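Local coordinates for protein beta-lactamase (Francisella tularensis subsp. tularensis, PDB 3P09) that probably hydrolyses the beta-lactam ring of antibiotics to a substituted beta-amino acid, consistent with a class A beta-lactamase and a role in antibiotic resistance, at residues Lys87-Asn92 with Ser130-Arg135; Pro103-Asn108 with Ser116-Ala121; Ala237-Val242 with Glu272-Ala277. One frame throughout, in Å; residues are numbered along the deposited sequence.

In the fold
Interactions 1 and 2 belong to one neighbourhood of the mainly helical part of the enzyme, their centres about 9 Å apart, and they touch: 103-108 with 116-121 is nested within the chain loop closed by 87-92 with 130-135. Their helices, 115-123 and 127-137, follow one another in sequence. Interaction 3 is separate and joins the C-terminal helix 271-289 to the five-stranded sheet. Its touching residues are all buried, its centre about 12 Å from that of the chain, against about 20 Å for interaction 1, where Arg135 is exposed and a water bridges. Interaction 2 sets a hydrogen-bonded turn on a helix, and interaction 3 rests a single isoleucine on a strand.

Interaction 1 of 3, residues Lys87-Asn92 with Ser130-Arg135; sequences KKIPIN and SNILVR
Ile89 meets helix 127-137 with one methyl and makes two different contacts there. Its CG2 lies 3.8 Å from CG2 of Ile132, the two side chains passing each other in opposite directions. The same CG2 also approaches NH2 of Arg135 at 3.9 Å, arriving at the edge of the guanidinium and in its plane, so the faces of that group are not used by this methyl. The CG1 branch of Ile89 packs on Leu118 of helix 115-123, which places the residue between two helices.

Pro90 contributes its backbone. Its carbonyl O accepts from a water at 2.7 Å, and that water in turn accepts from Arg135 NH2, also at 2.7 Å, bridging strand and helix. A bend at chi3 (68°) in the otherwise extended arginine chain turns the guanidinium toward this water. NH1 of the same group forms a salt bridge to Asp95, whose carboxylate also takes the backbone N of Asn92, tying the end of 87-92 to the same anion.

Ile91 sets out along the helix rather than at it, and two successive bends of its longer branch (chi1 -55°, chi2 -49°) carry CD1 inward. That methyl meets CD1 of Ile132 at 3.7 Å, the side chains crossing at about a right angle. Ile132 therefore serves two isoleucines through two branches, CG2 for one and CD1 for the other.

The chemistry is layered: methyl packing inside, a water and a charged group at the exposed margin. Asp95 and the water probably limit rotation of the guanidinium, with the Ile89 methyl lying against its edge at NH2.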
ATOM      1  N   LYS A  87      18.470  14.742  -2.570  1.00 25.75           N
ATOM      2  CA  LYS A  87      18.981  14.756  -3.941  1.00 27.54           C
ATOM      3  C   LYS A  87      17.947  15.289  -4.920  1.00 28.80           C
ATOM      4  O   LYS A  87      16.801  14.838  -4.923  1.00 22.74           O
ATOM      5  CB  LYS A  87      19.423  13.350  -4.367  1.00 31.16           C
ATOM      6  CG  LYS A  87      19.721  13.218  -5.850  1.00 35.68           C
ATOM      7  CD  LYS A  87      20.460  11.921  -6.176  1.00 47.70           C
ATOM      8  CE  LYS A  87      21.947  12.030  -5.847  1.00 64.71           C
ATOM      9  NZ  LYS A  87      22.727  10.846  -6.320  1.00 73.54           N
ATOM     10  N   LYS A  88      18.362  16.232  -5.765  1.00 26.69           N
ATOM     11  CA  LYS A  88      17.456  16.895  -6.697  1.00 27.01           C
ATOM     12  C   LYS A  88      17.299  16.115  -7.989  1.00 31.78           C
ATOM     13  O   LYS A  88      18.284  15.782  -8.646  1.00 33.71           O
ATOM     14  CB  LYS A  88      17.953  18.316  -7.009  1.00 40.31           C
ATOM     15  CG  LYS A  88      17.952  19.255  -5.811  1.00 44.40           C
ATOM     16  CD  LYS A  88      18.703  20.554  -6.113  1.00 55.27           C
ATOM     17  CE  LYS A  88      18.987  21.348  -4.837  1.00 65.65           C
ATOM     18  NZ  LYS A  88      19.625  22.681  -5.095  1.00 68.43           N
ATOM     19  N   ILE A  89      16.055  15.827  -8.350  1.00 23.62           N
ATOM     20  CA  ILE A  89      15.758  15.055  -9.546  1.00 20.09           C
ATOM     21  C   ILE A  89      14.971  15.904 -10.527  1.00 22.88           C
ATOM     22  O   ILE A  89      13.903  16.396 -10.197  1.00 23.62           O
ATOM     23  CB  ILE A  89      14.886  13.810  -9.234  1.00 25.85           C
ATOM     24  CG1 ILE A  89      15.450  13.014  -8.047  1.00 24.35           C
ATOM     25  CG2 ILE A  89      14.768  12.938 -10.473  1.00 24.02           C
ATOM     26  CD1 ILE A  89      16.906  12.547  -8.246  1.00 29.33           C
ATOM     27  N   PRO A  90      15.501  16.080 -11.743  1.00 28.55           N
ATOM     28  CA  PRO A  90      14.751  16.747 -12.813  1.00 33.65           C
ATOM     29  C   PRO A  90      13.461  16.005 -13.157  1.00 28.61           C
ATOM     30  O   PRO A  90      13.461  14.783 -13.261  1.00 29.61           O
ATOM     31  CB  PRO A  90      15.722  16.693 -13.998  1.00 39.11           C
ATOM     32  CG  PRO A  90      17.070  16.648 -13.368  1.00 40.59           C
ATOM     33  CD  PRO A  90      16.896  15.811 -12.127  1.00 36.38           C
ATOM     34  N   ILE A  91      12.365  16.738 -13.301  1.00 23.63           N
ATOM     35  CA  ILE A  91      11.108  16.144 -13.738  1.00 22.59           C
ATOM     36  C   ILE A  91      10.920  16.500 -15.210  1.00 27.35           C
ATOM     37  O   ILE A  91      10.787  17.671 -15.548  1.00 28.68           O
ATOM     38  CB  ILE A  91       9.909  16.679 -12.927  1.00 23.53           C
ATOM     39  CG1 ILE A  91      10.149  16.480 -11.427  1.00 21.92           C
ATOM     40  CG2 ILE A  91       8.620  15.999 -13.358  1.00 23.01           C
ATOM     41  CD1 ILE A  91      10.589  15.081 -11.061  1.00 26.33           C
ATOM     42  N   ASN A  92      10.934  15.491 -16.077  1.00 29.38           N
ATOM     43  CA  ASN A  92      10.821  15.708 -17.520  1.00 34.47           C
ATOM     44  C   ASN A  92       9.452  15.271 -18.044  1.00 31.77           C
ATOM     45  O   ASN A  92       8.792  14.430 -17.437  1.00 28.05           O
ATOM     46  CB  ASN A  92      11.933  14.947 -18.256  1.00 34.86           C
ATOM     47  CG  ASN A  92      13.326  15.340 -17.774  1.00 44.74           C
ATOM     48  OD1 ASN A  92      13.627  16.522 -17.610  1.00 40.16           O
ATOM     49  ND2 ASN A  92      14.171  14.349 -17.530  1.00 45.40           N
ATOM     50  N   SER A 130       6.439   7.533  -8.930  1.00 20.23           N
ATOM     51  CA  SER A 130       6.799   6.148  -8.637  1.00 22.70           C
ATOM     52  C   SER A 130       7.803   5.608  -9.635  1.00 23.54           C
ATOM     53  O   SER A 130       8.767   4.949  -9.258  1.00 21.92           O
ATOM     54  CB  SER A 130       5.561   5.248  -8.679  1.00 20.68           C
ATOM     55  OG  SER A 130       4.639   5.647  -7.694  1.00 34.43           O
ATOM     56  N   ASN A 131       7.561   5.855 -10.919  1.00 20.86           N
ATOM     57  CA  ASN A 131       8.475   5.331 -11.935  1.00 22.04           C
ATOM     58  C   ASN A 131       9.860   5.969 -11.798  1.00 25.27           C
ATOM     59  O   ASN A 131      10.878   5.309 -11.988  1.00 25.09           O
ATOM     60  CB  ASN A 131       7.911   5.528 -13.356  1.00 21.85           C
ATOM     61  CG  ASN A 131       6.761   4.566 -13.677  1.00 26.64           C
ATOM     62  OD1 ASN A 131       6.419   3.696 -12.878  1.00 28.20           O
ATOM     63  ND2 ASN A 131       6.161   4.730 -14.850  1.00 25.41           N
ATOM     64  N   ILE A 132       9.893   7.255 -11.461  1.00 19.92           N
ATOM     65  CA  ILE A 132      11.163   7.952 -11.230  1.00 17.09           C
ATOM     66  C   ILE A 132      11.926   7.313 -10.066  1.00 23.38           C
ATOM     67  O   ILE A 132      13.137   7.090 -10.144  1.00 23.39           O
ATOM     68  CB  ILE A 132      10.936   9.455 -10.952  1.00 19.92           C
ATOM     69  CG1 ILE A 132      10.461  10.163 -12.232  1.00 23.99           C
ATOM     70  CG2 ILE A 132      12.211  10.105 -10.404  1.00 21.44           C
ATOM     71  CD1 ILE A 132       9.965  11.560 -12.011  1.00 22.68           C
ATOM     72  N   LEU A 133      11.211   6.994  -8.992  1.00 18.66           N
ATOM     73  CA  LEU A 133      11.851   6.413  -7.816  1.00 18.44           C
ATOM     74  C   LEU A 133      12.442   5.044  -8.115  1.00 18.38           C
ATOM     75  O   LEU A 133      13.553   4.733  -7.670  1.00 20.72           O
ATOM     76  CB  LEU A 133      10.862   6.324  -6.649  1.00 16.00           C
ATOM     77  CG  LEU A 133      10.488   7.685  -6.032  1.00 17.51           C
ATOM     78  CD1 LEU A 133       9.416   7.510  -5.000  1.00 17.74           C
ATOM     79  CD2 LEU A 133      11.712   8.368  -5.399  1.00 23.20           C
ATOM     80  N   VAL A 134      11.701   4.234  -8.869  1.00 18.35           N
ATOM     81  CA  VAL A 134      12.186   2.917  -9.288  1.00 21.06           C
ATOM     82  C   VAL A 134      13.493   3.083 -10.059  1.00 26.18           C
ATOM     83  O   VAL A 134      14.464   2.376  -9.815  1.00 25.26           O
ATOM     84  CB  VAL A 134      11.157   2.181 -10.186  1.00 24.18           C
ATOM     85  CG1 VAL A 134      11.818   1.012 -10.932  1.00 26.62           C
ATOM     86  CG2 VAL A 134       9.978   1.701  -9.366  1.00 21.12           C
ATOM     87  N   ARG A 135      13.518   4.044 -10.976  1.00 24.34           N
ATOM     88  CA  ARG A 135      14.731   4.325 -11.729  1.00 25.46           C
ATOM     89  C   ARG A 135      15.864   4.787 -10.810  1.00 26.45           C
ATOM     90  O   ARG A 135      16.977   4.288 -10.896  1.00 23.85           O
ATOM     91  CB  ARG A 135      14.458   5.378 -12.807  1.00 29.05           C
ATOM     92  CG  ARG A 135      15.653   5.640 -13.724  1.00 32.21           C
ATOM     93  CD  ARG A 135      15.406   6.845 -14.611  1.00 36.48           C
ATOM     94  NE  ARG A 135      15.365   8.069 -13.821  1.00 37.51           N
ATOM     95  CZ  ARG A 135      14.513   9.071 -14.023  1.00 37.43           C
ATOM     96  NH1 ARG A 135      13.612   9.006 -14.995  1.00 36.84           N
ATOM     97  NH2 ARG A 135      14.562  10.139 -13.247  1.00 31.73           N
TER
HETATM   98  O   HOH W   1      13.649  12.378 -14.509  1.00 38.19           O

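Interaction 2 of 3, residues Pro103-Asn108 with Ser116-Ala121; sequences PITAKN and SQLNYA
Ile104 and Ala121 form the centre of the apolar packing, at the closest approach of the two backbones. CB of Ile104 stands 3.9 Å from CB of Ala121, both side chains leaving their backbones toward each other, and CD1 of Ile104 reaches back to 4.2 Å from the CA of Ala121. Because the partner is as small as a methyl, the turn can settle close to the helix. Beside this pair, CG2 of Thr105 meets CD2 of Leu118 at 4.1 Å, the side chains crossing at about a right angle. The threonine torsion (chi1 54°) directs CG2 at the leucine while OG1 points elsewhere, to a hydrogen bond with Asp126.

The aromatic contribution is slight and comes from the edge. CG1 of Ile104 lies 4.3 Å from CE1 of Tyr120, near the ring plane, so the ring borders the isoleucine instead of stacking on it.

Hydrogen bonding takes place within the turn. Ile104 O accepts twice: Lys107 N at 3.0 Å, as in a 3-10 turn, and ND2 of Asn108 at 2.9 Å with an N-H...O angle of 151°. The two donors come from opposite faces of the carbonyl plane, and the ND2 bond is made from above that plane while lying within the amide plane of Asn108. This double grip probably stiffens the loop. Asp126 holds the same loop from outside, OD1 bonded to Thr105 OG1 and OD2 to the backbone N of Ile104.

Asp126, next to Ser125, probably belongs to the SDN-like element that lines the active site in class A beta-lactamases; a loop tied to this aspartate and laid against helix 115-123, which follows it in the chain, is consistent with the mainly helical half of that fold.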
ATOM      1  N   PRO A 103      -0.614  14.087  -9.671  1.00 22.35           N
ATOM      2  CA  PRO A 103      -1.020  15.321  -8.996  1.00 21.35           C
ATOM      3  C   PRO A 103       0.153  16.234  -8.634  1.00 25.30           C
ATOM      4  O   PRO A 103       0.003  17.437  -8.744  1.00 28.60           O
ATOM      5  CB  PRO A 103      -1.762  14.819  -7.749  1.00 21.84           C
ATOM      6  CG  PRO A 103      -1.257  13.428  -7.537  1.00 23.71           C
ATOM      7  CD  PRO A 103      -0.990  12.881  -8.916  1.00 23.64           C
ATOM      8  N   ILE A 104       1.296  15.684  -8.237  1.00 19.35           N
ATOM      9  CA  ILE A 104       2.452  16.514  -7.920  1.00 18.56           C
ATOM     10  C   ILE A 104       3.400  16.666  -9.123  1.00 23.86           C
ATOM     11  O   ILE A 104       3.766  17.771  -9.495  1.00 22.79           O
ATOM     12  CB  ILE A 104       3.245  15.953  -6.711  1.00 29.18           C
ATOM     13  CG1 ILE A 104       2.413  16.020  -5.432  1.00 30.61           C
ATOM     14  CG2 ILE A 104       4.536  16.736  -6.499  1.00 22.53           C
ATOM     15  CD1 ILE A 104       1.330  14.989  -5.332  1.00 33.83           C
ATOM     16  N   THR A 105       3.786  15.554  -9.740  1.00 21.74           N
ATOM     17  CA  THR A 105       4.792  15.623 -10.783  1.00 14.31           C
ATOM     18  C   THR A 105       4.342  16.487 -11.967  1.00 20.01           C
ATOM     19  O   THR A 105       5.153  17.190 -12.564  1.00 22.27           O
ATOM     20  CB  THR A 105       5.248  14.232 -11.235  1.00 17.07           C
ATOM     21  OG1 THR A 105       4.113  13.445 -11.624  1.00 21.72           O
ATOM     22  CG2 THR A 105       5.976  13.533 -10.074  1.00 21.58           C
ATOM     23  N   ALA A 106       3.055  16.451 -12.288  1.00 21.07           N
ATOM     24  CA  ALA A 106       2.553  17.217 -13.417  1.00 23.42           C
ATOM     25  C   ALA A 106       2.692  18.722 -13.191  1.00 29.27           C
ATOM     26  O   ALA A 106       2.664  19.503 -14.144  1.00 27.65           O
ATOM     27  CB  ALA A 106       1.091  16.851 -13.707  1.00 19.68           C
ATOM     28  N   LYS A 107       2.816  19.140 -11.935  1.00 20.45           N
ATOM     29  CA  LYS A 107       2.968  20.566 -11.651  1.00 22.98           C
ATOM     30  C   LYS A 107       4.441  20.991 -11.644  1.00 24.76           C
ATOM     31  O   LYS A 107       4.759  22.143 -11.357  1.00 29.24           O
ATOM     32  CB  LYS A 107       2.317  20.928 -10.307  1.00 24.20           C
ATOM     33  CG  LYS A 107       0.859  20.484 -10.169  1.00 24.33           C
ATOM     34  CD  LYS A 107       0.218  21.143  -8.942  1.00 23.99           C
ATOM     35  CE  LYS A 107      -1.259  20.804  -8.834  1.00 24.87           C
ATOM     36  NZ  LYS A 107      -1.933  21.594  -7.755  1.00 20.72           N
ATOM     37  N   ASN A 108       5.339  20.071 -11.972  1.00 19.41           N
ATOM     38  CA  ASN A 108       6.767  20.351 -11.825  1.00 26.71           C
ATOM     39  C   ASN A 108       7.632  19.991 -13.031  1.00 29.75           C
ATOM     40  O   ASN A 108       8.850  19.825 -12.900  1.00 24.92           O
ATOM     41  CB  ASN A 108       7.301  19.641 -10.581  1.00 19.87           C
ATOM     42  CG  ASN A 108       6.798  20.269  -9.305  1.00 22.07           C
ATOM     43  OD1 ASN A 108       7.357  21.259  -8.829  1.00 19.67           O
ATOM     44  ND2 ASN A 108       5.722  19.712  -8.750  1.00 22.27           N
ATOM     45  N   SER A 116      12.842  13.038  -1.455  1.00 20.00           N
ATOM     46  CA  SER A 116      11.810  13.019  -0.415  1.00 20.28           C
ATOM     47  C   SER A 116      10.477  13.534  -0.937  1.00 22.37           C
ATOM     48  O   SER A 116       9.423  13.005  -0.586  1.00 19.37           O
ATOM     49  CB  SER A 116      12.215  13.812   0.834  1.00 28.20           C
ATOM     50  OG  SER A 116      11.262  13.602   1.878  1.00 23.76           O
ATOM     51  N   GLN A 117      10.514  14.576  -1.766  1.00 19.37           N
ATOM     52  CA  GLN A 117       9.280  15.087  -2.361  1.00 16.21           C
ATOM     53  C   GLN A 117       8.630  14.049  -3.270  1.00 18.52           C
ATOM     54  O   GLN A 117       7.397  13.992  -3.386  1.00 17.26           O
ATOM     55  CB  GLN A 117       9.551  16.369  -3.161  1.00 15.60           C
ATOM     56  CG  GLN A 117       9.828  17.571  -2.267  1.00 18.53           C
ATOM     57  CD  GLN A 117      10.207  18.801  -3.049  1.00 27.95           C
ATOM     58  OE1 GLN A 117      11.034  18.738  -3.961  1.00 20.86           O
ATOM     59  NE2 GLN A 117       9.593  19.934  -2.708  1.00 24.87           N
ATOM     60  N   LEU A 118       9.455  13.253  -3.940  1.00 18.20           N
ATOM     61  CA  LEU A 118       8.943  12.206  -4.821  1.00 18.64           C
ATOM     62  C   LEU A 118       8.351  11.071  -4.000  1.00 16.00           C
ATOM     63  O   LEU A 118       7.376  10.458  -4.406  1.00 17.32           O
ATOM     64  CB  LEU A 118      10.048  11.682  -5.749  1.00 21.00           C
ATOM     65  CG  LEU A 118      10.436  12.673  -6.846  1.00 20.55           C
ATOM     66  CD1 LEU A 118      11.869  12.453  -7.362  1.00 24.55           C
ATOM     67  CD2 LEU A 118       9.430  12.591  -7.981  1.00 17.46           C
ATOM     68  N   ASN A 119       8.955  10.789  -2.847  1.00 16.94           N
ATOM     69  CA  ASN A 119       8.388   9.802  -1.937  1.00 17.58           C
ATOM     70  C   ASN A 119       6.980  10.194  -1.533  1.00 19.49           C
ATOM     71  O   ASN A 119       6.074   9.376  -1.554  1.00 19.21           O
ATOM     72  CB  ASN A 119       9.230   9.667  -0.668  1.00 15.85           C
ATOM     73  CG  ASN A 119      10.492   8.871  -0.877  1.00 18.98           C
ATOM     74  OD1 ASN A 119      10.624   8.123  -1.852  1.00 18.22           O
ATOM     75  ND2 ASN A 119      11.418   8.989   0.065  1.00 18.43           N
ATOM     76  N   TYR A 120       6.821  11.455  -1.126  1.00 17.64           N
ATOM     77  CA  TYR A 120       5.523  11.976  -0.724  1.00 18.01           C
ATOM     78  C   TYR A 120       4.525  11.795  -1.849  1.00 17.01           C
ATOM     79  O   TYR A 120       3.414  11.308  -1.642  1.00 14.49           O
ATOM     80  CB  TYR A 120       5.672  13.457  -0.330  1.00 20.02           C
ATOM     81  CG  TYR A 120       4.380  14.225  -0.222  1.00 20.09           C
ATOM     82  CD1 TYR A 120       3.872  14.935  -1.309  1.00 20.01           C
ATOM     83  CD2 TYR A 120       3.671  14.263   0.971  1.00 19.16           C
ATOM     84  CE1 TYR A 120       2.683  15.660  -1.204  1.00 19.32           C
ATOM     85  CE2 TYR A 120       2.479  14.984   1.078  1.00 24.52           C
ATOM     86  CZ  TYR A 120       1.996  15.679  -0.008  1.00 21.74           C
ATOM     87  OH  TYR A 120       0.810  16.396   0.108  1.00 24.53           O
ATOM     88  N   ALA A 121       4.929  12.180  -3.056  1.00 16.61           N
ATOM     89  CA  ALA A 121       4.087  12.035  -4.237  1.00 15.45           C
ATOM     90  C   ALA A 121       3.685  10.579  -4.478  1.00 17.00           C
ATOM     91  O   ALA A 121       2.520  10.302  -4.776  1.00 18.76           O
ATOM     92  CB  ALA A 121       4.810  12.570  -5.458  1.00 15.25           C
TER

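Interaction 3 of 3, residues Ala237-Val242 with Glu272-Ala277; sequences AATNDV and EIIQQA
The peptide group of Thr239 is the flat group that Ile274 touches. The isoleucine's CD1 methyl sits 3.6 Å from Thr239 O, well out of the carbonyl plane and not at the end of the C=O, so the methyl rests above the oxygen on one side of that plane. The carboxylate of Asp241 is left alone by the helix: Ile274 CG2 meets this residue at CB, 4.3 Å away, while OD2 of Asp241 is hydrogen-bonded to the backbone N of Ile216.

One side chain thus does the work for the helix. The CG1 branch of Ile274, anti to its carbonyl carbon (chi1 -49°), extends to Thr239, where CG1 lies 4.3 Å from the threonine CG2, while CG2 of the isoleucine goes to Asp241. The two strand residues are two apart and both face the helix, and Ile274 spans them. Ile257 of the adjoining strand 253-260 also packs on it.

Thr239 spends its polar end elsewhere. OG1 donates to Ala237 O at 2.7 Å, from above that carbonyl plane (48° out of it), and is also hydrogen-bonded to the backbone N of Asn270, close to the start of helix 271-289. Asn240 points to the other face of the sheet, where ND2 bonds Pro61 O.

The neighbouring strand in the sheet, 225-232, carries a probable KTG-type motif; Val242 and Asn240 pair with Lys229 and Gly231 there. The helix therefore packs on one face of the strand through the hydrocarbon of Ile274, while Thr239 OG1 bonds Ala237 and Asn270 and Asp241 OD2 bonds Ile216, so that dispersion joins helix to sheet and polar bonds link the strand to neighbouring loops.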
ATOM      1  N   ALA A 237     -11.998  -5.872 -10.340  1.00 24.52           N
ATOM      2  CA  ALA A 237     -12.522  -5.155  -9.178  1.00 23.86           C
ATOM      3  C   ALA A 237     -11.464  -4.928  -8.094  1.00 22.38           C
ATOM      4  O   ALA A 237     -11.806  -4.709  -6.935  1.00 23.48           O
ATOM      5  CB  ALA A 237     -13.724  -5.905  -8.596  1.00 19.86           C
ATOM      6  N   ALA A 238     -10.183  -4.964  -8.464  1.00 21.48           N
ATOM      7  CA  ALA A 238      -9.119  -4.963  -7.452  1.00 19.62           C
ATOM      8  C   ALA A 238      -9.086  -3.649  -6.698  1.00 22.61           C
ATOM      9  O   ALA A 238      -8.834  -2.587  -7.278  1.00 21.79           O
ATOM     10  CB  ALA A 238      -7.746  -5.267  -8.079  1.00 18.38           C
ATOM     11  N   THR A 239      -9.337  -3.730  -5.398  1.00 16.21           N
ATOM     12  CA  THR A 239      -9.457  -2.538  -4.562  1.00 17.65           C
ATOM     13  C   THR A 239      -8.773  -2.840  -3.237  1.00 20.93           C
ATOM     14  O   THR A 239      -9.186  -3.762  -2.533  1.00 19.89           O
ATOM     15  CB  THR A 239     -10.951  -2.220  -4.297  1.00 20.03           C
ATOM     16  OG1 THR A 239     -11.710  -2.360  -5.511  1.00 20.04           O
ATOM     17  CG2 THR A 239     -11.120  -0.801  -3.757  1.00 23.94           C
ATOM     18  N   ASN A 240      -7.713  -2.096  -2.906  1.00 18.38           N
ATOM     19  CA  ASN A 240      -6.912  -2.417  -1.717  1.00 14.12           C
ATOM     20  C   ASN A 240      -6.739  -1.224  -0.799  1.00 16.98           C
ATOM     21  O   ASN A 240      -6.783  -0.073  -1.236  1.00 16.55           O
ATOM     22  CB  ASN A 240      -5.493  -2.903  -2.087  1.00 14.73           C
ATOM     23  CG  ASN A 240      -5.479  -4.101  -3.020  1.00 18.63           C
ATOM     24  OD1 ASN A 240      -6.399  -4.910  -3.050  1.00 20.42           O
ATOM     25  ND2 ASN A 240      -4.395  -4.229  -3.770  1.00 16.51           N
ATOM     26  N   ASP A 241      -6.527  -1.496   0.484  1.00 19.88           N
ATOM     27  CA  ASP A 241      -6.099  -0.453   1.399  1.00 18.34           C
ATOM     28  C   ASP A 241      -5.249  -1.117   2.470  1.00 18.55           C
ATOM     29  O   ASP A 241      -5.674  -2.101   3.058  1.00 15.67           O
ATOM     30  CB  ASP A 241      -7.310   0.278   2.010  1.00 16.08           C
ATOM     31  CG  ASP A 241      -6.925   1.600   2.680  1.00 22.27           C
ATOM     32  OD1 ASP A 241      -5.782   2.080   2.490  1.00 19.41           O
ATOM     33  OD2 ASP A 241      -7.780   2.169   3.380  1.00 24.06           O
ATOM     34  N   VAL A 242      -4.037  -0.611   2.690  1.00 16.77           N
ATOM     35  CA  VAL A 242      -3.164  -1.174   3.730  1.00 16.67           C
ATOM     36  C   VAL A 242      -2.742  -0.044   4.653  1.00 24.37           C
ATOM     37  O   VAL A 242      -2.247   1.003   4.199  1.00 16.39           O
ATOM     38  CB  VAL A 242      -1.927  -1.883   3.138  1.00 17.43           C
ATOM     39  CG1 VAL A 242      -1.072  -2.513   4.244  1.00 19.42           C
ATOM     40  CG2 VAL A 242      -2.354  -2.937   2.125  1.00 15.30           C
ATOM     41  N   GLU A 272     -16.976  -0.021  -1.043  1.00 26.67           N
ATOM     42  CA  GLU A 272     -17.950  -0.284   0.013  1.00 27.83           C
ATOM     43  C   GLU A 272     -17.615  -1.559   0.777  1.00 20.74           C
ATOM     44  O   GLU A 272     -17.811  -1.633   1.990  1.00 25.46           O
ATOM     45  CB  GLU A 272     -19.369  -0.375  -0.554  1.00 37.27           C
ATOM     46  CG  GLU A 272     -19.600   0.499  -1.774  1.00 60.08           C
ATOM     47  CD  GLU A 272     -20.452   1.716  -1.475  1.00 82.32           C
ATOM     48  OE1 GLU A 272     -21.476   1.571  -0.772  1.00 89.55           O
ATOM     49  OE2 GLU A 272     -20.094   2.819  -1.947  1.00 89.12           O
ATOM     50  N   ILE A 273     -17.122  -2.573   0.079  1.00 18.17           N
ATOM     51  CA  ILE A 273     -16.775  -3.799   0.776  1.00 21.60           C
ATOM     52  C   ILE A 273     -15.615  -3.574   1.754  1.00 26.16           C
ATOM     53  O   ILE A 273     -15.605  -4.129   2.853  1.00 22.74           O
ATOM     54  CB  ILE A 273     -16.482  -4.961  -0.173  1.00 20.53           C
ATOM     55  CG1 ILE A 273     -16.572  -6.286   0.588  1.00 27.80           C
ATOM     56  CG2 ILE A 273     -15.106  -4.804  -0.848  1.00 18.95           C
ATOM     57  CD1 ILE A 273     -16.309  -7.507  -0.284  1.00 29.61           C
ATOM     58  N   ILE A 274     -14.650  -2.747   1.355  1.00 20.66           N
ATOM     59  CA  ILE A 274     -13.577  -2.371   2.247  1.00 20.94           C
ATOM     60  C   ILE A 274     -14.162  -1.648   3.470  1.00 19.96           C
ATOM     61  O   ILE A 274     -13.783  -1.927   4.612  1.00 24.29           O
ATOM     62  CB  ILE A 274     -12.537  -1.445   1.558  1.00 23.73           C
ATOM     63  CG1 ILE A 274     -12.096  -2.024   0.215  1.00 32.50           C
ATOM     64  CG2 ILE A 274     -11.334  -1.219   2.474  1.00 20.75           C
ATOM     65  CD1 ILE A 274     -11.363  -3.322   0.325  1.00 28.38           C
ATOM     66  N   GLN A 275     -15.086  -0.724   3.238  1.00 20.54           N
ATOM     67  CA  GLN A 275     -15.695  -0.003   4.354  1.00 22.00           C
ATOM     68  C   GLN A 275     -16.323  -0.967   5.348  1.00 24.24           C
ATOM     69  O   GLN A 275     -16.155  -0.840   6.566  1.00 25.37           O
ATOM     70  CB  GLN A 275     -16.754   0.974   3.856  1.00 26.08           C
ATOM     71  CG  GLN A 275     -16.199   2.038   2.948  1.00 23.33           C
ATOM     72  CD  GLN A 275     -17.292   2.842   2.303  1.00 28.69           C
ATOM     73  OE1 GLN A 275     -18.473   2.556   2.493  1.00 28.44           O
ATOM     74  NE2 GLN A 275     -16.913   3.854   1.530  1.00 27.65           N
ATOM     75  N   GLN A 276     -17.048  -1.941   4.827  1.00 25.35           N
ATOM     76  CA  GLN A 276     -17.799  -2.834   5.687  1.00 25.56           C
ATOM     77  C   GLN A 276     -16.871  -3.795   6.435  1.00 25.66           C
ATOM     78  O   GLN A 276     -17.061  -4.047   7.627  1.00 25.84           O
ATOM     79  CB  GLN A 276     -18.875  -3.562   4.878  1.00 31.97           C
ATOM     80  CG  GLN A 276     -19.996  -2.621   4.424  1.00 29.40           C
ATOM     81  CD  GLN A 276     -20.825  -3.202   3.296  1.00 38.48           C
ATOM     82  OE1 GLN A 276     -21.243  -4.360   3.346  1.00 33.44           O
ATOM     83  NE2 GLN A 276     -21.059  -2.402   2.263  1.00 36.47           N
ATOM     84  N   ALA A 277     -15.861  -4.306   5.738  1.00 20.61           N
ATOM     85  CA  ALA A 277     -14.861  -5.154   6.372  1.00 26.59           C
ATOM     86  C   ALA A 277     -14.143  -4.388   7.472  1.00 25.20           C
ATOM     87  O   ALA A 277     -13.932  -4.915   8.565  1.00 26.44           O
ATOM     88  CB  ALA A 277     -13.865  -5.675   5.351  1.00 22.91           C
TER